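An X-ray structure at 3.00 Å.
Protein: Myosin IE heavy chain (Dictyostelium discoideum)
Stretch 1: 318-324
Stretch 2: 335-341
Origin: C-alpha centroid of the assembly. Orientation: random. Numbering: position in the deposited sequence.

Stretch 1 318-324: IALCYRS
Stretch 2, residues 335-341: VISVPMD

The most striking feature of this contact is the side chain of Met340, whose terminal methyl packs against three backbone carbonyl oxygens where a helix gives way to extended chain: CE lies 3.0 Å from Tyr322 O, 3.3 Å from Leu320 O and 3.6 Å from Ala319 O. Met340 is buried and points its CA-to-CB bond toward the first stretch; chi1 of 53° (p), chi2 of -175° (t) and chi3 of 146° carry the long, flexible chain into this site. Its sulfur sits over one face of the Arg323 guanidinium, and CE is 3.4 Å from Arg323 NH1. Arg323 reaches there with chi1 at -104°, chi2 p, chi3 t and chi4 at 77°.

Stretch 1 is helical at its start, with phi/psi of -67/-31 at Ile318, and Tyr322 N donates a weak hydrogen bond to Ile318 O (3.0 Å). The chain then opens at Tyr322 (-147/162) and runs antiparallel to the extended, irregular second stretch. Tyr322 and Pro339 form a single beta bridge, their CA atoms 4.4 Å apart; Arg323 CA lies 5.1 Å from Val338 CA, and Ser324 CA lies 4.7 Å from Ser337 CA. Two backbone hydrogen bonds frame the bridge: Met340 N to Cys321 O (3.3 Å) and Arg323 N to Val338 O (2.9 Å). Proline suits the bridge position because neither bond needs its nitrogen. CA-H...O contacts join Tyr322 CA to Val338 O (3.3 Å) and, farther along, Ser324 CA to Ile336 O (3.0 Å).

Beside the bridge, the Tyr322 ring (chi1 -55°, chi2 78°) meets the compact proline ring obliquely, with CE2 3.4 Å from Pro339 CG, an apolar contact. Ser324 (chi1 m) turns its hydroxyl back within its own stretch, OG donating a very short hydrogen bond to Arg323 O (2.4 Å). Together the stretches bury 489 Å², with Met340 contributing most.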

ATOM      1  N   ILE A 318      35.692   8.838  11.195  1.00 60.41           N
ATOM      2  CA  ILE A 318      35.701  10.291  11.331  1.00 60.62           C
ATOM      3  C   ILE A 318      34.354  10.909  10.973  1.00 60.42           C
ATOM      4  O   ILE A 318      33.967  11.949  11.507  1.00 60.23           O
ATOM      5  CB  ILE A 318      36.776  10.908  10.431  1.00 60.74           C
ATOM      6  CG1 ILE A 318      38.137  10.313  10.792  1.00 61.62           C
ATOM      7  CG2 ILE A 318      36.786  12.415  10.588  1.00 59.63           C
ATOM      8  CD1 ILE A 318      39.229  10.635   9.805  1.00 61.44           C
ATOM      9  N   ALA A 319      33.643  10.267  10.060  1.00 60.53           N
ATOM     10  CA  ALA A 319      32.339  10.758   9.643  1.00 61.10           C
ATOM     11  C   ALA A 319      31.300  10.534  10.740  1.00 60.86           C
ATOM     12  O   ALA A 319      30.285  11.234  10.814  1.00 62.26           O
ATOM     13  CB  ALA A 319      31.908  10.056   8.367  1.00 61.45           C
ATOM     14  N   LEU A 320      31.563   9.556  11.596  1.00 60.01           N
ATOM     15  CA  LEU A 320      30.656   9.242  12.687  1.00 59.23           C
ATOM     16  C   LEU A 320      30.917  10.085  13.933  1.00 59.57           C
ATOM     17  O   LEU A 320      30.041  10.225  14.784  1.00 59.23           O
ATOM     18  CB  LEU A 320      30.777   7.766  13.058  1.00 58.61           C
ATOM     19  CG  LEU A 320      30.327   6.763  12.005  1.00 58.17           C
ATOM     20  CD1 LEU A 320      30.504   5.351  12.538  1.00 57.37           C
ATOM     21  CD2 LEU A 320      28.885   7.035  11.649  1.00 57.41           C
ATOM     22  N   CYS A 321      32.113  10.661  14.034  1.00 60.11           N
ATOM     23  CA  CYS A 321      32.468  11.448  15.208  1.00 59.49           C
ATOM     24  C   CYS A 321      32.678  12.941  14.991  1.00 59.93           C
ATOM     25  O   CYS A 321      32.932  13.670  15.945  1.00 59.69           O
ATOM     26  CB  CYS A 321      33.711  10.844  15.852  1.00 58.67           C
ATOM     27  SG  CYS A 321      33.590   9.053  16.086  1.00 58.46           S
ATOM     28  N   TYR A 322      32.574  13.406  13.752  1.00 61.28           N
ATOM     29  CA  TYR A 322      32.751  14.832  13.472  1.00 62.67           C
ATOM     30  C   TYR A 322      31.863  15.303  12.318  1.00 63.98           C
ATOM     31  O   TYR A 322      31.365  14.499  11.526  1.00 64.29           O
ATOM     32  CB  TYR A 322      34.221  15.147  13.118  1.00 62.02           C
ATOM     33  CG  TYR A 322      35.255  14.713  14.145  1.00 61.22           C
ATOM     34  CD1 TYR A 322      35.652  13.377  14.246  1.00 60.48           C
ATOM     35  CD2 TYR A 322      35.829  15.637  15.019  1.00 61.09           C
ATOM     36  CE1 TYR A 322      36.595  12.971  15.192  1.00 59.32           C
ATOM     37  CE2 TYR A 322      36.775  15.241  15.976  1.00 60.61           C
ATOM     38  CZ  TYR A 322      37.152  13.909  16.056  1.00 59.73           C
ATOM     39  OH  TYR A 322      38.073  13.520  17.004  1.00 57.78           O
ATOM     40  N   ARG A 323      31.664  16.614  12.235  1.00 65.67           N
ATOM     41  CA  ARG A 323      30.881  17.203  11.155  1.00 67.60           C
ATOM     42  C   ARG A 323      31.823  17.829  10.113  1.00 67.71           C
ATOM     43  O   ARG A 323      32.930  17.331   9.886  1.00 68.03           O
ATOM     44  CB  ARG A 323      29.930  18.269  11.699  1.00 69.46           C
ATOM     45  CG  ARG A 323      28.481  17.826  11.777  1.00 73.02           C
ATOM     46  CD  ARG A 323      28.211  16.979  13.009  1.00 76.04           C
ATOM     47  NE  ARG A 323      26.853  16.432  13.005  1.00 79.60           N
ATOM     48  CZ  ARG A 323      26.458  15.394  12.264  1.00 81.83           C
ATOM     49  NH1 ARG A 323      27.325  14.777  11.459  1.00 83.02           N
ATOM     50  NH2 ARG A 323      25.197  14.962  12.330  1.00 81.83           N
ATOM     51  N   SER A 324      31.382  18.915   9.479  1.00 67.46           N
ATOM     52  CA  SER A 324      32.191  19.605   8.472  1.00 66.37           C
ATOM     53  C   SER A 324      31.623  20.977   8.120  1.00 66.25           C
ATOM     54  O   SER A 324      32.256  21.746   7.398  1.00 66.09           O
ATOM     55  CB  SER A 324      32.289  18.759   7.206  1.00 65.68           C
ATOM     56  OG  SER A 324      32.805  17.471   7.494  1.00 63.74           O
ATOM     57  N   VAL A 335      36.402  21.922   5.400  1.00 84.49           N
ATOM     58  CA  VAL A 335      37.710  21.441   5.833  1.00 83.89           C
ATOM     59  C   VAL A 335      37.808  21.481   7.369  1.00 83.79           C
ATOM     60  O   VAL A 335      38.782  20.998   7.965  1.00 83.49           O
ATOM     61  CB  VAL A 335      38.840  22.284   5.158  1.00 83.90           C
ATOM     62  CG1 VAL A 335      38.599  23.774   5.380  1.00 83.06           C
ATOM     63  CG2 VAL A 335      40.206  21.850   5.676  1.00 83.97           C
ATOM     64  N   ILE A 336      36.769  22.038   7.995  1.00 83.12           N
ATOM     65  CA  ILE A 336      36.676  22.154   9.454  1.00 81.67           C
ATOM     66  C   ILE A 336      35.869  20.990  10.005  1.00 80.38           C
ATOM     67  O   ILE A 336      34.777  20.713   9.523  1.00 80.47           O
ATOM     68  CB  ILE A 336      35.963  23.452   9.862  1.00 81.67           C
ATOM     69  CG1 ILE A 336      36.808  24.653   9.441  1.00 82.14           C
ATOM     70  CG2 ILE A 336      35.700  23.459  11.355  1.00 80.72           C
ATOM     71  CD1 ILE A 336      36.121  25.986   9.633  1.00 83.56           C
ATOM     72  N   SER A 337      36.394  20.324  11.026  1.00 79.21           N
ATOM     73  CA  SER A 337      35.709  19.177  11.614  1.00 78.29           C
ATOM     74  C   SER A 337      35.282  19.419  13.059  1.00 77.77           C
ATOM     75  O   SER A 337      36.105  19.384  13.967  1.00 77.63           O
ATOM     76  CB  SER A 337      36.624  17.955  11.567  1.00 78.43           C
ATOM     77  OG  SER A 337      37.486  18.013  10.443  1.00 78.90           O
ATOM     78  N   VAL A 338      33.992  19.651  13.276  1.00 77.68           N
ATOM     79  CA  VAL A 338      33.486  19.888  14.625  1.00 77.31           C
ATOM     80  C   VAL A 338      33.096  18.581  15.303  1.00 77.98           C
ATOM     81  O   VAL A 338      32.239  17.848  14.807  1.00 77.98           O
ATOM     82  CB  VAL A 338      32.255  20.798  14.614  1.00 76.47           C
ATOM     83  CG1 VAL A 338      31.811  21.070  16.033  1.00 75.77           C
ATOM     84  CG2 VAL A 338      32.571  22.096  13.890  1.00 76.76           C
ATOM     85  N   PRO A 339      33.722  18.270  16.448  1.00 78.48           N
ATOM     86  CA  PRO A 339      33.416  17.035  17.171  1.00 79.65           C
ATOM     87  C   PRO A 339      31.980  17.050  17.633  1.00 80.48           C
ATOM     88  O   PRO A 339      31.413  18.117  17.828  1.00 81.28           O
ATOM     89  CB  PRO A 339      34.384  17.076  18.345  1.00 79.25           C
ATOM     90  CG  PRO A 339      35.530  17.845  17.807  1.00 78.50           C
ATOM     91  CD  PRO A 339      34.847  18.968  17.088  1.00 78.31           C
ATOM     92  N   MET A 340      31.390  15.873  17.804  1.00 81.68           N
ATOM     93  CA  MET A 340      30.013  15.796  18.265  1.00 83.26           C
ATOM     94  C   MET A 340      29.886  14.769  19.385  1.00 83.58           C
ATOM     95  O   MET A 340      30.663  13.816  19.455  1.00 83.47           O
ATOM     96  CB  MET A 340      29.081  15.462  17.102  1.00 84.15           C
ATOM     97  CG  MET A 340      29.477  14.242  16.324  1.00 86.56           C
ATOM     98  SD  MET A 340      28.384  14.056  14.917  1.00 90.53           S
ATOM     99  CE  MET A 340      29.520  13.319  13.620  1.00 90.74           C
ATOM    100  N   ASP A 341      28.905  14.986  20.260  1.00 83.54           N
ATOM    101  CA  ASP A 341      28.651  14.128  21.420  1.00 83.14           C
ATOM    102  C   ASP A 341      28.168  12.719  21.121  1.00 82.24           C
ATOM    103  O   ASP A 341      27.712  12.425  20.017  1.00 82.39           O
ATOM    104  CB  ASP A 341      27.639  14.804  22.339  1.00 85.15           C
ATOM    105  CG  ASP A 341      26.411  15.282  21.591  1.00 87.53           C
ATOM    106  OD1 ASP A 341      26.550  16.199  20.743  1.00 88.44           O
ATOM    107  OD2 ASP A 341      25.313  14.738  21.850  1.00 88.67           O
TER